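Local coordinates for protein glycerate kinase, putative (Thermotoga maritima, PDB 2B8N) that catalyses the ATP-dependent, magnesium-requiring phosphorylation of D-glycerate to 2-phosphoglycerate, a step in the degradation of serine through 3-hydroxypyruvate, at residues E17-L22 with K277-E282; K304-K309 with A317-G322; G378-T383 with S407-I412; F298-M303 with A346-G351. All coordinates share one frame; numbering follows the deposited sequence.

Interaction 1. Residues E17-L22 with K277-E282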
loop_
_atom_site.group_PDB
_atom_site.type_symbol
_atom_site.label_atom_id
_atom_site.label_comp_id
_atom_site.label_asym_id
_atom_site.label_seq_id
_atom_site.Cartn_x
_atom_site.Cartn_y
_atom_site.Cartn_z
ATOM N N GLU A 17 12.988 -6.125 28.948
ATOM C CA GLU A 17 13.662 -6.512 27.708
ATOM C C GLU A 17 12.812 -7.466 26.839
ATOM O O GLU A 17 12.704 -7.297 25.628
ATOM C CB GLU A 17 14.982 -7.207 28.120
ATOM C CG GLU A 17 15.981 -7.515 27.009
ATOM C CD GLU A 17 16.800 -6.308 26.621
ATOM O OE1 GLU A 17 16.196 -5.256 26.294
ATOM O OE2 GLU A 17 18.044 -6.423 26.653
ATOM N N SER A 18 12.215 -8.461 27.492
ATOM C CA SER A 18 11.437 -9.526 26.852
ATOM C C SER A 18 10.100 -9.089 26.282
ATOM O O SER A 18 9.656 -9.643 25.285
ATOM C CB SER A 18 11.189 -10.635 27.866
ATOM O OG SER A 18 10.723 -10.081 29.082
ATOM N N LEU A 19 9.444 -8.117 26.910
ATOM C CA LEU A 19 8.179 -7.600 26.380
ATOM C C LEU A 19 8.422 -6.842 25.072
ATOM O O LEU A 19 7.642 -6.961 24.132
ATOM C CB LEU A 19 7.482 -6.692 27.395
ATOM C CG LEU A 19 6.017 -6.441 27.017
ATOM C CD1 LEU A 19 5.207 -7.738 27.160
ATOM C CD2 LEU A 19 5.380 -5.288 27.826
ATOM N N LYS A 20 9.499 -6.053 25.026
ATOM C CA LYS A 20 9.952 -5.419 23.796
ATOM C C LYS A 20 10.125 -6.467 22.683
ATOM O O LYS A 20 9.631 -6.262 21.562
ATOM C CB LYS A 20 11.265 -4.682 24.038
ATOM C CG LYS A 20 11.668 -3.690 22.953
ATOM C CD LYS A 20 12.886 -2.864 23.416
ATOM C CE LYS A 20 13.858 -2.536 22.263
ATOM N NZ LYS A 20 14.868 -3.621 22.023
ATOM N N LYS A 21 10.795 -7.583 22.996
ATOM C CA LYS A 21 11.039 -8.651 22.007
ATOM C C LYS A 21 9.734 -9.285 21.548
ATOM O O LYS A 21 9.563 -9.637 20.370
ATOM C CB LYS A 21 11.942 -9.752 22.569
ATOM C CG LYS A 21 13.410 -9.410 22.543
ATOM C CD LYS A 21 14.240 -10.367 23.399
ATOM C CE LYS A 21 15.711 -9.976 23.381
ATOM N NZ LYS A 21 16.324 -10.259 24.693
ATOM N N LEU A 22 8.818 -9.429 22.494
ATOM C CA LEU A 22 7.529 -10.032 22.229
ATOM C C LEU A 22 6.711 -9.218 21.226
ATOM O O LEU A 22 6.116 -9.767 20.297
ATOM C CB LEU A 22 6.759 -10.165 23.547
ATOM C CG LEU A 22 5.621 -11.175 23.587
ATOM C CD1 LEU A 22 6.050 -12.483 22.957
ATOM C CD2 LEU A 22 5.210 -11.391 25.024
ATOM N N LYS A 277 -0.432 -15.699 22.599
ATOM C CA LYS A 277 0.606 -15.488 23.600
ATOM C C LYS A 277 0.045 -15.120 24.970
ATOM O O LYS A 277 0.812 -14.746 25.836
ATOM C CB LYS A 277 1.579 -14.387 23.144
ATOM C CG LYS A 277 2.179 -14.628 21.750
ATOM C CD LYS A 277 3.694 -14.461 21.707
ATOM C CE LYS A 277 4.350 -15.178 20.502
ATOM N NZ LYS A 277 4.100 -14.508 19.179
ATOM N N GLY A 278 -1.270 -15.210 25.171
ATOM C CA GLY A 278 -1.880 -14.943 26.480
ATOM C C GLY A 278 -2.422 -13.537 26.692
ATOM O O GLY A 278 -2.752 -13.166 27.816
ATOM N N PHE A 279 -2.545 -12.754 25.622
ATOM C CA PHE A 279 -3.031 -11.373 25.736
ATOM C C PHE A 279 -4.515 -11.251 25.468
ATOM O O PHE A 279 -5.038 -11.887 24.563
ATOM C CB PHE A 279 -2.301 -10.439 24.760
ATOM C CG PHE A 279 -0.907 -10.106 25.186
ATOM C CD1 PHE A 279 -0.693 -9.224 26.242
ATOM C CD2 PHE A 279 0.184 -10.689 24.559
ATOM C CE1 PHE A 279 0.596 -8.927 26.671
ATOM C CE2 PHE A 279 1.486 -10.409 24.987
ATOM C CZ PHE A 279 1.694 -9.528 26.041
ATOM N N ASN A 280 -5.192 -10.427 26.252
ATOM C CA ASN A 280 -6.507 -9.974 25.882
ATOM C C ASN A 280 -6.262 -8.980 24.741
ATOM O O ASN A 280 -5.641 -7.938 24.968
ATOM C CB ASN A 280 -7.211 -9.275 27.058
ATOM C CG ASN A 280 -7.399 -10.178 28.268
ATOM O OD1 ASN A 280 -7.813 -11.347 28.151
ATOM N ND2 ASN A 280 -7.102 -9.632 29.447
ATOM N N ALA A 281 -6.722 -9.303 23.534
ATOM C CA ALA A 281 -6.383 -8.519 22.356
ATOM C C ALA A 281 -7.611 -8.034 21.627
ATOM O O ALA A 281 -8.577 -8.797 21.457
ATOM C CB ALA A 281 -5.532 -9.327 21.407
ATOM N N GLU A 282 -7.575 -6.764 21.197
ATOM C CA GLU A 282 -8.600 -6.223 20.285
ATOM C C GLU A 282 -8.025 -5.204 19.290
ATOM O O GLU A 282 -7.002 -4.542 19.558
ATOM C CB GLU A 282 -9.810 -5.634 21.055
ATOM C CG GLU A 282 -11.015 -5.291 20.195
ATOM C CD GLU A 282 -11.602 -6.476 19.399
ATOM O OE1 GLU A 282 -10.962 -6.992 18.446
ATOM O OE2 GLU A 282 -12.742 -6.883 19.714
#
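L22 is the residue of helix 17-32 that meets both K277 and F279. Its side chain can be followed outward from the helix. The CB bond already points at the facing segment, and CG lies anti to the backbone N (chi1 -160°), which carries the fork of the side chain across the gap. The two methyls then divide the work. L22 CD1 lies alongside the aliphatic part of the lysine, with K277 CD at 3.3 Å and K277 CE at 4.0 Å; by these distances the methylenes make the contact. The two chains run past each other in opposite directions. At its tip, K277 NZ forms a long, weak ion pair with E25, farther along the same helix. L22 CD2 goes to the phenylalanine, 3.9 Å from F279 CE2, and lies in the plane of the ring, so it abuts the rim and not a face. L19, one helical turn earlier, reaches the same ring at its outer corner, where L19 CD1 is 4.1 Å from F279 CZ; here too the approach is near the ring plane. Both leucines therefore line the edge of one aromatic ring, which also packs on A318 and L427 of the sheet. No hydrogen bond links the segments, and the evidence points to apolar side-chain contact. G278, with phi 96°, is the C-prime residue of the Schellman motif that ends helix 263-276. The arrangement is that of a layered alpha/beta domain, in which helix 17-32 packs against the turn joining helix 263-276 to edge strand 280-285.

Interaction 2. Residues K304-K309 with A317-G322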
loop_
_atom_site.group_PDB
_atom_site.type_symbol
_atom_site.label_atom_id
_atom_site.label_comp_id
_atom_site.label_asym_id
_atom_site.label_seq_id
_atom_site.Cartn_x
_atom_site.Cartn_y
_atom_site.Cartn_z
ATOM N N LYS A 304 -2.887 4.142 28.884
ATOM C CA LYS A 304 -2.976 4.582 30.275
ATOM C C LYS A 304 -4.311 4.153 30.883
ATOM O O LYS A 304 -4.387 3.825 32.068
ATOM C CB LYS A 304 -2.803 6.097 30.401
ATOM C CG LYS A 304 -1.485 6.667 29.817
ATOM C CD LYS A 304 -1.143 8.008 30.424
ATOM C CE LYS A 304 -0.884 9.079 29.404
ATOM N NZ LYS A 304 -1.297 10.427 29.941
ATOM N N GLU A 305 -5.361 4.135 30.071
ATOM C CA GLU A 305 -6.643 3.681 30.572
ATOM C C GLU A 305 -6.566 2.200 30.956
ATOM O O GLU A 305 -7.060 1.792 32.011
ATOM C CB GLU A 305 -7.740 3.924 29.542
ATOM C CG GLU A 305 -9.157 3.956 30.125
ATOM C CD GLU A 305 -9.420 5.110 31.092
ATOM O OE1 GLU A 305 -8.662 6.125 31.100
ATOM O OE2 GLU A 305 -10.409 4.983 31.852
ATOM N N VAL A 306 -5.942 1.409 30.098
ATOM C CA VAL A 306 -5.771 -0.017 30.351
ATOM C C VAL A 306 -4.892 -0.223 31.568
ATOM O O VAL A 306 -5.225 -1.011 32.457
ATOM C CB VAL A 306 -5.124 -0.728 29.157
ATOM C CG1 VAL A 306 -4.565 -2.074 29.567
ATOM C CG2 VAL A 306 -6.149 -0.879 28.020
ATOM N N LYS A 307 -3.770 0.481 31.604
ATOM C CA LYS A 307 -2.833 0.335 32.704
ATOM C C LYS A 307 -3.498 0.626 34.069
ATOM O O LYS A 307 -3.440 -0.208 34.950
ATOM C CB LYS A 307 -1.589 1.197 32.463
ATOM C CG LYS A 307 -0.597 1.188 33.590
ATOM C CD LYS A 307 0.123 -0.138 33.728
ATOM C CE LYS A 307 1.265 -0.036 34.747
ATOM N NZ LYS A 307 2.186 -1.184 34.599
ATOM N N PHE A 308 -4.160 1.768 34.225
ATOM C CA PHE A 308 -4.679 2.208 35.537
ATOM C C PHE A 308 -6.118 1.867 35.804
ATOM O O PHE A 308 -6.504 1.825 36.952
ATOM C CB PHE A 308 -4.487 3.732 35.714
ATOM C CG PHE A 308 -3.058 4.134 35.674
ATOM C CD1 PHE A 308 -2.201 3.759 36.709
ATOM C CD2 PHE A 308 -2.535 4.783 34.569
ATOM C CE1 PHE A 308 -0.860 4.071 36.664
ATOM C CE2 PHE A 308 -1.196 5.108 34.517
ATOM C CZ PHE A 308 -0.350 4.753 35.571
ATOM N N LYS A 309 -6.924 1.661 34.766
ATOM C CA LYS A 309 -8.338 1.343 34.973
ATOM C C LYS A 309 -8.765 0.015 34.357
ATOM O O LYS A 309 -9.897 -0.403 34.521
ATOM C CB LYS A 309 -9.216 2.469 34.439
ATOM C CG LYS A 309 -8.909 3.827 35.044
ATOM C CD LYS A 309 -9.481 3.948 36.438
ATOM C CE LYS A 309 -8.782 5.053 37.215
ATOM N NZ LYS A 309 -9.651 5.677 38.267
ATOM N N ALA A 317 -2.879 -6.844 28.168
ATOM C CA ALA A 317 -3.682 -6.371 27.020
ATOM C C ALA A 317 -2.809 -6.080 25.823
ATOM O O ALA A 317 -1.645 -5.722 25.984
ATOM C CB ALA A 317 -4.522 -5.122 27.390
ATOM N N ALA A 318 -3.399 -6.255 24.641
ATOM C CA ALA A 318 -2.787 -5.904 23.379
ATOM C C ALA A 318 -3.796 -5.120 22.539
ATOM O O ALA A 318 -4.794 -5.680 22.084
ATOM C CB ALA A 318 -2.324 -7.138 22.638
ATOM N N LEU A 319 -3.527 -3.820 22.361
ATOM C CA LEU A 319 -4.353 -2.938 21.551
ATOM C C LEU A 319 -3.756 -2.878 20.161
ATOM O O LEU A 319 -2.573 -2.581 20.030
ATOM C CB LEU A 319 -4.346 -1.534 22.157
ATOM C CG LEU A 319 -4.856 -1.362 23.587
ATOM C CD1 LEU A 319 -4.495 -0.003 24.042
ATOM C CD2 LEU A 319 -6.360 -1.546 23.671
ATOM N N ILE A 320 -4.567 -3.115 19.125
ATOM C CA ILE A 320 -4.057 -3.121 17.727
ATOM C C ILE A 320 -4.644 -1.984 16.868
ATOM O O ILE A 320 -5.868 -1.777 16.818
ATOM C CB ILE A 320 -4.304 -4.502 17.015
ATOM C CG1 ILE A 320 -3.507 -5.630 17.696
ATOM C CG2 ILE A 320 -3.935 -4.438 15.494
ATOM C CD1 ILE A 320 -4.344 -6.566 18.473
ATOM N N PHE A 321 -3.752 -1.267 16.177
ATOM C CA PHE A 321 -4.133 -0.170 15.267
ATOM C C PHE A 321 -3.486 -0.307 13.881
ATOM O O PHE A 321 -2.327 -0.710 13.733
ATOM C CB PHE A 321 -3.751 1.183 15.868
ATOM C CG PHE A 321 -4.182 1.362 17.311
ATOM C CD1 PHE A 321 -3.421 0.862 18.336
ATOM C CD2 PHE A 321 -5.337 2.066 17.632
ATOM C CE1 PHE A 321 -3.798 1.050 19.667
ATOM C CE2 PHE A 321 -5.728 2.239 18.966
ATOM C CZ PHE A 321 -4.964 1.733 19.975
ATOM N N GLY A 322 -4.271 0.022 12.861
ATOM C CA GLY A 322 -3.803 0.023 11.484
ATOM C C GLY A 322 -4.323 1.247 10.764
ATOM O O GLY A 322 -5.384 1.758 11.101
#
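V306 and A317 mark the closest approach of the two backbones, with CA atoms 7.5 Å apart, and the contact between the segments is made by side chains. The setting is a beta-alpha-beta unit: strand 280-285 leads through helix 292-309 to strand 317-323, its parallel neighbour in the mixed sheet. The segment 304-309 is the last part of that helix and still helical, with F308 N bonded to K304 O at 3.0 Å, and 317-322 is extended throughout. No backbone or side-chain hydrogen bond joins them. The strand alternates in the expected way: the CB bonds of A317 and L319 point toward the helix, while that of A318 points away, to the face where F279 and A281 lie. On the helical side V306 supplies both of the touching groups. Its chi1 of 163° sets where the fork points: CG1, anti to the backbone N, is put toward A317, and CG2, anti to the carbonyl carbon, toward L319. CG1 takes the start of the strand and CG2 the position two residues on. All three touching residues are buried. Around them P312, from the loop between helix and strand, and I428 of strand 422-428 also pack on V306, while L313, I302 and M303 pack on L319. The helix is thus seated over more than one strand. In atomic terms the contact comes down to two methyl-methyl approaches: V306 CG2 lies 4.4 Å from L319 CD1, a loose meeting, and V306 CG1 lies 3.7 Å from A317 CB.

Interaction 3. Residues G378-T383 with S407-I412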
loop_
_atom_site.group_PDB
_atom_site.type_symbol
_atom_site.label_atom_id
_atom_site.label_comp_id
_atom_site.label_asym_id
_atom_site.label_seq_id
_atom_site.Cartn_x
_atom_site.Cartn_y
_atom_site.Cartn_z
ATOM N N GLY A 378 8.165 3.328 28.669
ATOM C CA GLY A 378 8.135 4.420 29.633
ATOM C C GLY A 378 9.478 4.982 30.036
ATOM O O GLY A 378 9.515 5.997 30.713
ATOM N N SER A 379 10.571 4.333 29.622
ATOM C CA SER A 379 11.937 4.812 29.896
ATOM C C SER A 379 12.582 5.563 28.729
ATOM O O SER A 379 13.506 6.324 28.931
ATOM C CB SER A 379 12.830 3.632 30.258
ATOM O OG SER A 379 13.001 2.801 29.126
ATOM N N THR A 380 12.111 5.310 27.511
ATOM C CA THR A 380 12.659 5.908 26.289
ATOM C C THR A 380 12.960 7.424 26.390
ATOM O O THR A 380 14.083 7.873 26.074
ATOM C CB THR A 380 11.696 5.649 25.082
ATOM O OG1 THR A 380 11.491 4.240 24.913
ATOM C CG2 THR A 380 12.250 6.247 23.772
ATOM N N ALA A 381 11.962 8.203 26.817
ATOM C CA ALA A 381 12.113 9.661 26.947
ATOM C C ALA A 381 13.165 10.065 27.988
ATOM O O ALA A 381 13.930 10.998 27.773
ATOM C CB ALA A 381 10.771 10.301 27.262
ATOM N N LYS A 382 13.201 9.367 29.115
ATOM C CA LYS A 382 14.209 9.657 30.132
ATOM C C LYS A 382 15.628 9.171 29.739
ATOM O O LYS A 382 16.639 9.740 30.208
ATOM C CB LYS A 382 13.768 9.216 31.545
ATOM C CG LYS A 382 13.174 7.836 31.688
ATOM C CD LYS A 382 12.787 7.543 33.167
ATOM C CE LYS A 382 11.384 8.052 33.549
ATOM N NZ LYS A 382 11.397 9.429 34.107
ATOM N N THR A 383 15.719 8.159 28.873
ATOM C CA THR A 383 17.020 7.770 28.323
ATOM C C THR A 383 17.586 8.959 27.538
ATOM O O THR A 383 18.769 9.303 27.680
ATOM C CB THR A 383 16.967 6.531 27.385
ATOM O OG1 THR A 383 16.404 5.393 28.059
ATOM C CG2 THR A 383 18.375 6.180 26.925
ATOM N N SER A 407 18.228 6.389 21.452
ATOM C CA SER A 407 17.658 5.740 22.609
ATOM C C SER A 407 17.366 4.258 22.341
ATOM O O SER A 407 16.621 3.619 23.103
ATOM C CB SER A 407 16.384 6.485 23.005
ATOM O OG SER A 407 15.610 6.775 21.858
ATOM N N GLY A 408 17.942 3.720 21.260
ATOM C CA GLY A 408 17.825 2.299 20.925
ATOM C C GLY A 408 16.407 1.857 20.684
ATOM O O GLY A 408 16.012 0.762 21.097
ATOM N N ALA A 409 15.632 2.705 20.014
ATOM C CA ALA A 409 14.190 2.509 19.890
ATOM C C ALA A 409 13.719 2.473 18.430
ATOM O O ALA A 409 12.519 2.567 18.161
ATOM C CB ALA A 409 13.473 3.600 20.662
ATOM N N LEU A 410 14.653 2.322 17.489
ATOM C CA LEU A 410 14.296 2.140 16.082
ATOM C C LEU A 410 13.924 0.673 15.835
ATOM O O LEU A 410 14.600 -0.223 16.329
ATOM C CB LEU A 410 15.453 2.516 15.144
ATOM C CG LEU A 410 15.653 3.985 14.773
ATOM C CD1 LEU A 410 16.874 4.119 13.884
ATOM C CD2 LEU A 410 14.417 4.592 14.075
ATOM N N LEU A 411 12.847 0.443 15.079
ATOM C CA LEU A 411 12.508 -0.897 14.584
ATOM C C LEU A 411 13.039 -1.036 13.168
ATOM O O LEU A 411 12.607 -0.319 12.267
ATOM C CB LEU A 411 10.992 -1.148 14.587
ATOM C CG LEU A 411 10.605 -2.435 13.837
ATOM C CD1 LEU A 411 10.842 -3.667 14.667
ATOM C CD2 LEU A 411 9.162 -2.372 13.388
ATOM N N ILE A 412 13.972 -1.971 12.989
ATOM C CA ILE A 412 14.605 -2.240 11.703
ATOM C C ILE A 412 14.196 -3.623 11.252
ATOM O O ILE A 412 14.604 -4.604 11.852
ATOM C CB ILE A 412 16.147 -2.215 11.818
ATOM C CG1 ILE A 412 16.643 -0.932 12.522
ATOM C CG2 ILE A 412 16.809 -2.412 10.422
ATOM C CD1 ILE A 412 16.946 0.211 11.605
HETATM O O HOH W 1 13.812 2.976 24.215
#
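The Schellman turn that closes helix 400-406 places S407 against T380 and T383, in helix 380-386. G408, at phi 61°, is the C-prime residue of this turn, and A409 follows it on the way into the short edge strand 410-411 of the mixed sheet. Backbones come close here, the CA atoms of T383 and S407 being 6.1 Å apart, yet no direct hydrogen bond crosses. The T380 side chain is split by function. Its CG2 is anti to the backbone N and supplies the direct contact, 3.9 Å from S407 OG and 4.3 Å from A409 CB. Its OG1, beside the backbone N, is turned to polar partners: D377 N and a water 2.7 Å from T380 OG1. That water donates to S407 O at 3.1 Å, so it bridges the helix to the carbonyl of the turn. S407 OG, held between its own backbone N and carbonyl carbon (chi1 44°), bonds back to A403 O in helix 400-406 and meets T380 only as a neighbour. T383 presents its methyl in the same way: CG2 is 4.4 Å from S407 CB, while T383 OG1 donates to S379 O at 3.2 Å. The hydroxyl stands well above that carbonyl plane, 58° out of it, and S379 O also accepts from T383 N. Each hydroxyl has a partner in its own neighbourhood of the chain, and that of T380 also holds the water. The chemistry implies an interface in which one ordered water provides the polar link between T380 and the turn that ends helix 400-406, while the direct contacts are of van der Waals type.

Interaction 4. Residues F298-M303 with A346-G351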
loop_
_atom_site.group_PDB
_atom_site.type_symbol
_atom_site.label_atom_id
_atom_site.label_comp_id
_atom_site.label_asym_id
_atom_site.label_seq_id
_atom_site.Cartn_x
_atom_site.Cartn_y
_atom_site.Cartn_z
ATOM N N PHE A 298 -2.988 9.819 21.407
ATOM C CA PHE A 298 -4.305 9.201 21.576
ATOM C C PHE A 298 -4.118 7.757 22.025
ATOM O O PHE A 298 -4.708 7.304 23.010
ATOM C CB PHE A 298 -5.121 9.254 20.270
ATOM C CG PHE A 298 -6.621 9.180 20.476
ATOM C CD1 PHE A 298 -7.208 8.088 21.089
ATOM C CD2 PHE A 298 -7.448 10.197 20.027
ATOM C CE1 PHE A 298 -8.590 8.031 21.272
ATOM C CE2 PHE A 298 -8.847 10.120 20.192
ATOM C CZ PHE A 298 -9.405 9.047 20.814
ATOM N N ILE A 299 -3.255 7.041 21.312
ATOM C CA ILE A 299 -2.964 5.649 21.622
ATOM C C ILE A 299 -2.345 5.541 23.025
ATOM O O ILE A 299 -2.753 4.714 23.832
ATOM C CB ILE A 299 -2.056 5.082 20.558
ATOM C CG1 ILE A 299 -2.811 5.008 19.215
ATOM C CG2 ILE A 299 -1.482 3.719 21.001
ATOM C CD1 ILE A 299 -1.889 4.834 18.032
ATOM N N ALA A 300 -1.376 6.397 23.322
ATOM C CA ALA A 300 -0.853 6.513 24.684
ATOM C C ALA A 300 -1.980 6.680 25.724
ATOM O O ALA A 300 -1.957 6.025 26.751
ATOM C CB ALA A 300 0.123 7.651 24.765
ATOM N N SER A 301 -2.973 7.524 25.446
ATOM C CA SER A 301 -4.074 7.752 26.398
ATOM C C SER A 301 -4.888 6.510 26.615
ATOM O O SER A 301 -5.368 6.286 27.729
ATOM C CB SER A 301 -5.023 8.856 25.926
ATOM O OG SER A 301 -4.354 10.083 25.730
ATOM N N ILE A 302 -5.068 5.720 25.551
ATOM C CA ILE A 302 -5.766 4.421 25.665
ATOM C C ILE A 302 -4.931 3.435 26.500
ATOM O O ILE A 302 -5.466 2.778 27.388
ATOM C CB ILE A 302 -6.122 3.800 24.300
ATOM C CG1 ILE A 302 -6.995 4.750 23.475
ATOM C CG2 ILE A 302 -6.881 2.479 24.469
ATOM C CD1 ILE A 302 -7.185 4.276 22.012
HETATM N N MSE A 303 -3.627 3.382 26.257
HETATM C CA MSE A 303 -2.737 2.514 27.048
HETATM C C MSE A 303 -2.781 2.849 28.559
HETATM O O MSE A 303 -2.740 1.948 29.405
HETATM C CB MSE A 303 -1.302 2.560 26.504
HETATM C CG MSE A 303 -1.233 1.990 25.078
HETATM SE SE MSE A 303 0.422 2.227 24.098
HETATM C CE MSE A 303 1.590 1.288 25.215
ATOM N N ALA A 346 6.192 7.878 23.279
ATOM C CA ALA A 346 7.181 7.705 24.351
ATOM C C ALA A 346 7.182 8.887 25.329
ATOM O O ALA A 346 7.381 8.708 26.534
ATOM C CB ALA A 346 8.535 7.518 23.786
ATOM N N ILE A 347 6.970 10.087 24.789
ATOM C CA ILE A 347 6.802 11.296 25.584
ATOM C C ILE A 347 5.578 11.169 26.500
ATOM O O ILE A 347 5.674 11.357 27.698
ATOM C CB ILE A 347 6.673 12.524 24.654
ATOM C CG1 ILE A 347 8.037 12.813 24.001
ATOM C CG2 ILE A 347 6.155 13.749 25.420
ATOM C CD1 ILE A 347 7.975 13.683 22.750
ATOM N N ALA A 348 4.433 10.841 25.914
ATOM C CA ALA A 348 3.182 10.602 26.649
ATOM C C ALA A 348 3.231 9.463 27.695
ATOM O O ALA A 348 2.452 9.471 28.639
ATOM C CB ALA A 348 2.052 10.320 25.656
ATOM N N LEU A 349 4.106 8.469 27.508
ATOM C CA LEU A 349 4.192 7.318 28.417
ATOM C C LEU A 349 5.367 7.388 29.354
ATOM O O LEU A 349 5.661 6.394 29.997
ATOM C CB LEU A 349 4.332 6.009 27.647
ATOM C CG LEU A 349 3.290 5.704 26.593
ATOM C CD1 LEU A 349 3.766 4.519 25.739
ATOM C CD2 LEU A 349 1.946 5.435 27.254
ATOM N N GLU A 350 6.063 8.520 29.435
ATOM C CA GLU A 350 7.229 8.600 30.312
ATOM C C GLU A 350 6.848 8.167 31.724
ATOM O O GLU A 350 5.836 8.612 32.272
ATOM C CB GLU A 350 7.831 10.014 30.346
ATOM C CG GLU A 350 9.030 10.114 31.291
ATOM C CD GLU A 350 9.814 11.402 31.168
ATOM O OE1 GLU A 350 9.530 12.213 30.260
ATOM O OE2 GLU A 350 10.743 11.602 31.977
ATOM N N GLY A 351 7.658 7.287 32.306
ATOM C CA GLY A 351 7.530 6.927 33.712
ATOM C C GLY A 351 6.506 5.869 34.039
ATOM O O GLY A 351 6.227 5.609 35.190
#
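A300 and M303 face A348 and L349 without any flat group between them: no aromatic ring, amide or carboxylate takes part, so there is no ring face or edge to cover, and the contact is made by two alanine methyls, a leucine and a selenomethionine. It is helix against helix end within the alpha/beta layering of the region built round the mixed sheet, where helix 292-309 meets the C-terminal end of helix 337-348. The backbones approach most closely at the alanines, with the CA atoms of A300 and A348 6.1 Å apart, a separation compatible with direct methyl-to-methyl contact between their CB atoms. L349 is the first residue to leave helical backbone angles (psi 11°), and its CB still points toward the facing helix. Its branches serve two partners: CD2 lies against A300, 3.8 Å from A300 CB, while CD1 is directed to M303. The latter is selenomethionine in this crystal. Its chain is extended as far as the selenium, and the bend at chi3 (61°) brings CE to the leucine; the two side chains cross at about a right angle. M303 also packs on L319, V355 and L357, so the same side chain touches both L349, just past the helix end, and the strands beneath. No hydrogen bond crosses between the segments. On the sheet side of the contact, M303 CE meets L349 CD1 at 3.9 Å.

How the interactions relate
All four contacts belong to the layered region built round the mixed sheet, on one side of the chain's centre. Interactions 1 and 2 occupy opposite faces of neighbouring strands 280-285 and 317-323, their centres about 12 Å apart, and N280 O to A318 N is a probable backbone hydrogen bond between them. Interactions 2 and 4 share helix 292-309, with centres about 10 Å apart; interaction 2 is nested inside the loop that interaction 4 closes. Interaction 3 comes last along the chain and joins interaction 4 through the K382-E350 salt bridge. Interaction 1 draws the N-terminal helix onto this region, so chain ends distant in sequence complete one domain.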